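Local coordinates for protein adenylosuccinate lyase (Francisella tularensis subsp. tularensis SCHU S4, PDB 4EEI) that probably catalyses the release of fumarate from adenylosuccinate and from its imidazole carboxamide counterpart SAICAR, yielding AMP and AICAR in purine biosynthesis, at residues B[22-27]-B[86-91]. Numbering follows the deposited sequence.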
ATOM      1  N   LYS B  22      -5.284  12.145 -29.923  1.00 22.94           N
ATOM      2  CA  LYS B  22      -6.477  11.441 -29.454  1.00 23.24           C
ATOM      3  C   LYS B  22      -7.554  12.423 -29.015  1.00 26.34           C
ATOM      4  O   LYS B  22      -8.744  12.196 -29.264  1.00 26.03           O
ATOM      5  CB  LYS B  22      -6.119  10.444 -28.343  1.00 26.14           C
ATOM      6  CG  LYS B  22      -5.232   9.275 -28.827  1.00 28.02           C
ATOM      7  CD  LYS B  22      -5.964   8.391 -29.837  1.00 30.84           C
ATOM      8  CE  LYS B  22      -5.480   8.600 -31.266  1.00 38.55           C
ATOM      9  NZ  LYS B  22      -4.144   7.989 -31.548  1.00 40.22           N
ATOM     10  N   MET B  23      -7.148  13.525 -28.386  1.00 24.32           N
ATOM     11  CA  MET B  23      -8.103  14.580 -28.041  1.00 28.20           C
ATOM     12  C   MET B  23      -8.791  15.118 -29.293  1.00 25.63           C
ATOM     13  O   MET B  23     -10.004  15.365 -29.301  1.00 28.06           O
ATOM     14  CB  MET B  23      -7.410  15.714 -27.286  1.00 26.86           C
ATOM     15  CG  MET B  23      -7.108  15.380 -25.825  1.00 29.49           C
ATOM     16  SD  MET B  23      -6.272  16.755 -25.003  1.00 36.89           S
ATOM     17  CE  MET B  23      -5.973  16.035 -23.375  1.00 41.19           C
ATOM     18  N   LEU B  24      -8.017  15.274 -30.356  1.00 24.70           N
ATOM     19  CA  LEU B  24      -8.566  15.762 -31.617  1.00 27.05           C
ATOM     20  C   LEU B  24      -9.578  14.779 -32.196  1.00 26.28           C
ATOM     21  O   LEU B  24     -10.634  15.185 -32.687  1.00 29.85           O
ATOM     22  CB  LEU B  24      -7.447  16.036 -32.625  1.00 26.29           C
ATOM     23  CG  LEU B  24      -7.956  16.540 -33.981  1.00 27.90           C
ATOM     24  CD1 LEU B  24      -8.693  17.872 -33.834  1.00 28.50           C
ATOM     25  CD2 LEU B  24      -6.808  16.676 -34.976  1.00 37.29           C
ATOM     26  N   GLU B  25      -9.260  13.488 -32.143  1.00 25.26           N
ATOM     27  CA  GLU B  25     -10.162  12.462 -32.659  1.00 27.17           C
ATOM     28  C   GLU B  25     -11.492  12.477 -31.902  1.00 23.92           C
ATOM     29  O   GLU B  25     -12.566  12.354 -32.498  1.00 25.68           O
ATOM     30  CB  GLU B  25      -9.515  11.073 -32.567  1.00 26.14           C
ATOM     31  CG  GLU B  25     -10.405   9.961 -33.120  1.00 33.08           C
ATOM     32  CD  GLU B  25      -9.807   8.564 -32.965  1.00 36.21           C
ATOM     33  OE1 GLU B  25      -8.606   8.447 -32.638  1.00 34.68           O
ATOM     34  OE2 GLU B  25     -10.553   7.579 -33.170  1.00 35.40           O
ATOM     35  N   VAL B  26     -11.415  12.635 -30.583  1.00 22.79           N
ATOM     36  CA  VAL B  26     -12.609  12.741 -29.746  1.00 22.89           C
ATOM     37  C   VAL B  26     -13.424  14.005 -30.034  1.00 26.23           C
ATOM     38  O   VAL B  26     -14.660  13.944 -30.135  1.00 26.20           O
ATOM     39  CB  VAL B  26     -12.227  12.650 -28.257  1.00 21.88           C
ATOM     40  CG1 VAL B  26     -13.444  12.827 -27.377  1.00 23.81           C
ATOM     41  CG2 VAL B  26     -11.568  11.311 -27.987  1.00 23.48           C
ATOM     42  N   GLU B  27     -12.749  15.147 -30.168  1.00 24.00           N
ATOM     43  CA  GLU B  27     -13.434  16.394 -30.523  1.00 25.26           C
ATOM     44  C   GLU B  27     -14.170  16.256 -31.855  1.00 31.93           C
ATOM     45  O   GLU B  27     -15.270  16.785 -32.030  1.00 30.42           O
ATOM     46  CB  GLU B  27     -12.439  17.559 -30.642  1.00 27.68           C
ATOM     47  CG  GLU B  27     -11.801  18.030 -29.335  1.00 29.12           C
ATOM     48  CD  GLU B  27     -12.674  19.010 -28.549  1.00 39.00           C
ATOM     49  OE1 GLU B  27     -13.881  19.147 -28.863  1.00 36.93           O
ATOM     50  OE2 GLU B  27     -12.144  19.649 -27.609  1.00 42.14           O
ATOM     51  N   LYS B  86     -16.137  27.337 -35.589  1.00 39.47           N
ATOM     52  CA  LYS B  86     -17.223  27.814 -34.730  1.00 41.05           C
ATOM     53  C   LYS B  86     -17.778  26.783 -33.739  1.00 41.47           C
ATOM     54  O   LYS B  86     -18.016  27.099 -32.567  1.00 41.06           O
ATOM     55  CB  LYS B  86     -18.367  28.373 -35.573  1.00 42.65           C
ATOM     56  CG  LYS B  86     -19.520  28.859 -34.732  1.00 40.91           C
ATOM     57  CD  LYS B  86     -20.463  29.758 -35.508  1.00 43.55           C
ATOM     58  CE  LYS B  86     -21.461  30.384 -34.558  1.00 45.66           C
ATOM     59  NZ  LYS B  86     -22.422  31.315 -35.215  1.00 46.31           N
ATOM     60  N   PHE B  87     -17.998  25.560 -34.209  1.00 37.04           N
ATOM     61  CA  PHE B  87     -18.632  24.555 -33.369  1.00 34.58           C
ATOM     62  C   PHE B  87     -17.621  23.590 -32.771  1.00 34.12           C
ATOM     63  O   PHE B  87     -17.991  22.572 -32.188  1.00 35.30           O
ATOM     64  CB  PHE B  87     -19.721  23.814 -34.146  1.00 33.75           C
ATOM     65  CG  PHE B  87     -20.928  24.662 -34.443  1.00 34.95           C
ATOM     66  CD1 PHE B  87     -21.190  25.103 -35.734  1.00 36.65           C
ATOM     67  CD2 PHE B  87     -21.786  25.039 -33.427  1.00 38.19           C
ATOM     68  CE1 PHE B  87     -22.296  25.889 -36.004  1.00 39.60           C
ATOM     69  CE2 PHE B  87     -22.891  25.822 -33.688  1.00 36.74           C
ATOM     70  CZ  PHE B  87     -23.149  26.250 -34.978  1.00 38.66           C
ATOM     71  N   PHE B  88     -16.341  23.918 -32.905  1.00 31.96           N
ATOM     72  CA  PHE B  88     -15.307  23.109 -32.279  1.00 37.20           C
ATOM     73  C   PHE B  88     -15.473  23.214 -30.767  1.00 35.16           C
ATOM     74  O   PHE B  88     -15.627  24.313 -30.225  1.00 36.92           O
ATOM     75  CB  PHE B  88     -13.910  23.560 -32.708  1.00 38.50           C
ATOM     76  CG  PHE B  88     -12.837  22.543 -32.430  1.00 37.06           C
ATOM     77  CD1 PHE B  88     -12.676  21.445 -33.264  1.00 31.97           C
ATOM     78  CD2 PHE B  88     -12.001  22.673 -31.326  1.00 37.35           C
ATOM     79  CE1 PHE B  88     -11.689  20.496 -33.015  1.00 33.30           C
ATOM     80  CE2 PHE B  88     -11.010  21.729 -31.068  1.00 36.46           C
ATOM     81  CZ  PHE B  88     -10.856  20.637 -31.913  1.00 33.61           C
ATOM     82  N   HIS B  89     -15.485  22.064 -30.102  1.00 29.22           N
ATOM     83  CA  HIS B  89     -15.653  22.006 -28.651  1.00 30.34           C
ATOM     84  C   HIS B  89     -16.963  22.663 -28.206  1.00 36.52           C
ATOM     85  O   HIS B  89     -16.977  23.544 -27.349  1.00 40.74           O
ATOM     86  CB  HIS B  89     -14.455  22.654 -27.955  1.00 32.72           C
ATOM     87  CG  HIS B  89     -14.298  22.253 -26.523  1.00 34.37           C
ATOM     88  ND1 HIS B  89     -13.607  21.123 -26.140  1.00 34.95           N
ATOM     89  CD2 HIS B  89     -14.742  22.829 -25.382  1.00 37.00           C
ATOM     90  CE1 HIS B  89     -13.632  21.021 -24.821  1.00 35.63           C
ATOM     91  NE2 HIS B  89     -14.315  22.044 -24.339  1.00 36.93           N
ATOM     92  N   PHE B  90     -18.066  22.226 -28.797  1.00 31.41           N
ATOM     93  CA  PHE B  90     -19.360  22.807 -28.504  1.00 30.85           C
ATOM     94  C   PHE B  90     -20.132  21.863 -27.590  1.00 30.77           C
ATOM     95  O   PHE B  90     -20.224  20.667 -27.870  1.00 30.45           O
ATOM     96  CB  PHE B  90     -20.111  23.032 -29.819  1.00 32.45           C
ATOM     97  CG  PHE B  90     -21.433  23.712 -29.664  1.00 36.95           C
ATOM     98  CD1 PHE B  90     -22.597  22.968 -29.551  1.00 36.54           C
ATOM     99  CD2 PHE B  90     -21.521  25.094 -29.668  1.00 38.99           C
ATOM    100  CE1 PHE B  90     -23.823  23.588 -29.430  1.00 38.35           C
ATOM    101  CE2 PHE B  90     -22.750  25.727 -29.541  1.00 41.66           C
ATOM    102  CZ  PHE B  90     -23.905  24.970 -29.420  1.00 40.03           C
ATOM    103  N   GLY B  91     -20.653  22.389 -26.485  1.00 27.20           N
ATOM    104  CA  GLY B  91     -21.506  21.610 -25.599  1.00 28.74           C
ATOM    105  C   GLY B  91     -20.775  20.692 -24.627  1.00 29.29           C
ATOM    106  O   GLY B  91     -21.285  20.400 -23.540  1.00 32.21           O
TER
HETATM  107  O   HOH W   1     -15.658  19.389 -30.938  1.00 29.02           O
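E27, near the middle of a long helix, and H89, in a loop, illustrate how a buried carboxylate can hold a histidine ring by its edge beside a ligand site. H89 ND1 donates to E27 OE2 over 2.5 Å, a short and nearly straight bond (166° at the hydrogen). The acceptor lies almost in the imidazole plane and offers its syn lone pair, although the carboxylate itself is turned 56° from the ring. The glutamate chain is bent at chi2 (-83°), which folds the carboxylate back over the F88 ring. E27 OE1, over one face of the F88 ring, accepts a hydrogen bond from a water oxygen 2.7 Å away. The same water donates to E27 O and accepts from H89 N, so helix backbone, glutamate and loop backbone share one bridge, and both carboxylate oxygens are engaged.

The tight part is thus this polar cluster together with the E27 methylene groups, where CB meets F88 CZ at 3.7 Å; E27 is the one buried residue among the four that touch. Looser packing follows toward L24, whose contact is small, a single apolar approach: its CD1 comes near the plane of the phenyl ring, at the edge, 4.0 Å from F88 CZ. L24 and F88 cross at about a right angle with little overlap.

The side chain of H89 lies about 5 Å from a bound succinate and about 4 Å from the side chain of S94, a residue of the succinate and fumarate sites; E27 probably helps to orient the imidazole there. Around this pairing, helix 16-33 supplies E27, while the loop leads from helix 68-77, whose C73 touches both E27 and H89, into helix 94-131, whose I97 also touches both.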